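Local coordinates for protein Thiosulfate:glutathione sulfurtransferase (Saccharomyces cerevisiae, PDB 3D1P) that transfers a sulfur atom from thiosulfate to glutathione, making S-sulfanylglutathione for mitochondrial hydrogen sulfide metabolism, at residues L43-E48 and S60-Y65. Sequence-based numbering, arbitrary orientation. Where two conformers were deposited one is given.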
loop_
_atom_site.group_PDB
_atom_site.type_symbol
_atom_site.label_atom_id
_atom_site.label_comp_id
_atom_site.label_asym_id
_atom_site.label_seq_id
_atom_site.Cartn_x
_atom_site.Cartn_y
_atom_site.Cartn_z
ATOM N N LEU A 43 1.209 4.607 1.813
ATOM C CA LEU A 43 1.029 3.226 2.291
ATOM C C LEU A 43 -0.178 2.659 1.559
ATOM O O LEU A 43 -1.319 3.061 1.810
ATOM C CB LEU A 43 0.779 3.219 3.803
ATOM C CG LEU A 43 1.899 3.864 4.634
ATOM C CD1 LEU A 43 1.556 3.829 6.120
ATOM C CD2 LEU A 43 3.231 3.207 4.372
ATOM N N VAL A 44 0.070 1.745 0.629
ATOM C CA VAL A 44 -0.961 1.249 -0.281
ATOM C C VAL A 44 -1.386 -0.157 0.133
ATOM O O VAL A 44 -0.718 -1.141 -0.138
ATOM C CB VAL A 44 -0.502 1.241 -1.732
ATOM C CG1 VAL A 44 -1.684 0.896 -2.615
ATOM C CG2 VAL A 44 0.117 2.604 -2.151
ATOM N N ASP A 45 -2.544 -0.201 0.803
ATOM C CA ASP A 45 -3.136 -1.439 1.285
ATOM C C ASP A 45 -4.137 -1.898 0.236
ATOM O O ASP A 45 -5.137 -1.231 -0.041
ATOM C CB ASP A 45 -3.826 -1.146 2.628
ATOM C CG ASP A 45 -4.397 -2.351 3.323
ATOM O OD1 ASP A 45 -4.785 -3.339 2.679
ATOM O OD2 ASP A 45 -4.485 -2.266 4.577
ATOM N N VAL A 46 -3.841 -3.033 -0.392
ATOM C CA VAL A 46 -4.645 -3.505 -1.521
ATOM C C VAL A 46 -5.573 -4.657 -1.134
ATOM O O VAL A 46 -6.104 -5.342 -2.005
ATOM C CB VAL A 46 -3.782 -3.826 -2.760
ATOM C CG1 VAL A 46 -2.920 -2.633 -3.108
ATOM C CG2 VAL A 46 -2.943 -5.062 -2.611
ATOM N N ARG A 47 -5.824 -4.827 0.158
ATOM C CA ARG A 47 -6.898 -5.713 0.585
ATOM C C ARG A 47 -8.263 -5.162 0.143
ATOM O O ARG A 47 -8.387 -4.020 -0.300
ATOM C CB ARG A 47 -6.849 -5.898 2.102
ATOM C CG ARG A 47 -5.589 -6.587 2.592
ATOM C CD ARG A 47 -5.520 -6.711 4.102
ATOM N NE ARG A 47 -5.558 -5.371 4.700
ATOM C CZ ARG A 47 -6.021 -5.065 5.886
ATOM N NH1 ARG A 47 -6.452 -5.980 6.715
ATOM N NH2 ARG A 47 -6.059 -3.786 6.231
ATOM N N GLU A 48 -9.286 -6.001 0.263
ATOM C CA GLU A 48 -10.637 -5.554 -0.030
ATOM C C GLU A 48 -11.125 -4.608 1.064
ATOM O O GLU A 48 -10.612 -4.617 2.182
ATOM C CB GLU A 48 -11.593 -6.725 -0.198
ATOM C CG GLU A 48 -11.281 -7.554 -1.446
ATOM C CD GLU A 48 -11.329 -6.708 -2.710
ATOM O OE1 GLU A 48 -12.406 -6.111 -2.958
ATOM O OE2 GLU A 48 -10.305 -6.559 -3.401
ATOM N N SER A 60 -2.842 5.054 5.855
ATOM C CA SER A 60 -2.747 4.310 4.615
ATOM C C SER A 60 -3.950 4.604 3.745
ATOM O O SER A 60 -4.972 5.109 4.222
ATOM C CB SER A 60 -2.658 2.824 4.900
ATOM O OG SER A 60 -3.832 2.311 5.543
ATOM N N ILE A 61 -3.825 4.237 2.477
ATOM C CA ILE A 61 -4.933 4.259 1.537
ATOM C C ILE A 61 -5.314 2.834 1.181
ATOM O O ILE A 61 -4.520 1.909 1.310
ATOM C CB ILE A 61 -4.620 5.090 0.276
ATOM C CG1 ILE A 61 -3.523 4.443 -0.598
ATOM C CG2 ILE A 61 -4.284 6.522 0.686
ATOM C CD1 ILE A 61 -3.325 5.144 -1.937
ATOM N N ASN A 62 -6.565 2.666 0.753
ATOM C CA ASN A 62 -7.063 1.352 0.344
ATOM C C ASN A 62 -7.348 1.398 -1.154
ATOM O O ASN A 62 -8.180 2.157 -1.624
ATOM C CB ASN A 62 -8.333 1.030 1.116
ATOM C CG ASN A 62 -8.888 -0.370 0.843
ATOM O OD1 ASN A 62 -10.110 -0.589 0.889
ATOM N ND2 ASN A 62 -8.024 -1.354 0.658
ATOM N N VAL A 63 -6.628 0.556 -1.909
ATOM C CA VAL A 63 -6.803 0.460 -3.359
ATOM C C VAL A 63 -6.957 -1.034 -3.683
ATOM O O VAL A 63 -5.986 -1.718 -4.000
ATOM C CB VAL A 63 -5.653 1.088 -4.153
ATOM C CG1 VAL A 63 -6.021 1.091 -5.637
ATOM C CG2 VAL A 63 -5.379 2.522 -3.661
ATOM N N PRO A 64 -8.163 -1.562 -3.510
ATOM C CA PRO A 64 -8.338 -3.020 -3.535
ATOM C C PRO A 64 -7.868 -3.682 -4.827
ATOM O O PRO A 64 -8.305 -3.328 -5.929
ATOM C CB PRO A 64 -9.857 -3.184 -3.362
ATOM C CG PRO A 64 -10.281 -1.947 -2.572
ATOM C CD PRO A 64 -9.408 -0.856 -3.132
ATOM N N TYR A 65 -7.035 -4.733 -4.691
ATOM C CA TYR A 65 -6.499 -5.399 -5.859
ATOM C C TYR A 65 -7.513 -6.349 -6.496
ATOM O O TYR A 65 -7.685 -6.332 -7.700
ATOM C CB TYR A 65 -5.188 -6.121 -5.539
ATOM C CG TYR A 65 -4.603 -6.746 -6.768
ATOM C CD1 TYR A 65 -4.018 -5.963 -7.743
ATOM C CD2 TYR A 65 -4.662 -8.118 -6.977
ATOM C CE1 TYR A 65 -3.527 -6.530 -8.940
ATOM C CE2 TYR A 65 -4.193 -8.662 -8.141
ATOM C CZ TYR A 65 -3.627 -7.866 -9.108
ATOM O OH TYR A 65 -3.153 -8.446 -10.266
HETATM O O HOH W 1 -3.256 -0.384 5.978
#
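Asp-45 and Asn-62 pair side by side where two parallel strands of the rhodanese fold meet, joined by the beta-alpha-beta crossover through helix 49-54. The pairing starts with Ile-61 N on Leu-43 O (2.8 Å) and Asp-45 N on Ile-61 O. It then runs past the strand ends, Val-63 N donating to Asp-45 O and Tyr-65 N to Val-46 O.

The side chain of Asn-62 ties this dense second half together. With CG anti to the backbone N (chi1 -176°), its amide reaches the backbone carbonyls on both sides of Val-46, and ND2 donates to Asp-45 O at 3.0 Å and to Arg-47 O at 2.9 Å. Both acceptors lie near the amide plane, yet ND2 stands above the plane of each carbonyl. Val-63 N reaches Asp-45 O from the opposite face of its plane to ND2. An alanine here would remove both ND2 bonds, and the turn would probably be freer to shift, with Asp-45 O held across the contact by Val-63 N alone.

On the face carrying Val-44 and Ile-61 the apolar contacts are lighter, Val-44 CG2 towards Ile-61 CD1; Val-44 CG1 also meets Val-63 CG2 at 4.2 Å. Further on, Val-46 and Tyr-65 lie alongside each other, pointing the same way, with CG2 against CB at 3.8 Å. The side chain of Val-46 also lies about 4 Å from that of Cys-98, the active-site cysteine that forms the persulfide intermediate, which sets the loop just after strand 41-45 beside the active site.

By contrast, at partly exposed Ser-60 a water links the side chains, donating to Ser-60 OG, also bonded to Ile-57 O and Tyr-52 OH, and to Asp-45 OD2. The same carboxylate closes an Asx turn through Arg-47 N and meets the guanidinium edge-on, NE to OD1, and NH2, which also donates to Val-55 O, to OD2; NH2 to OD2 is 2.7 Å, each oxygen using its syn lone pair.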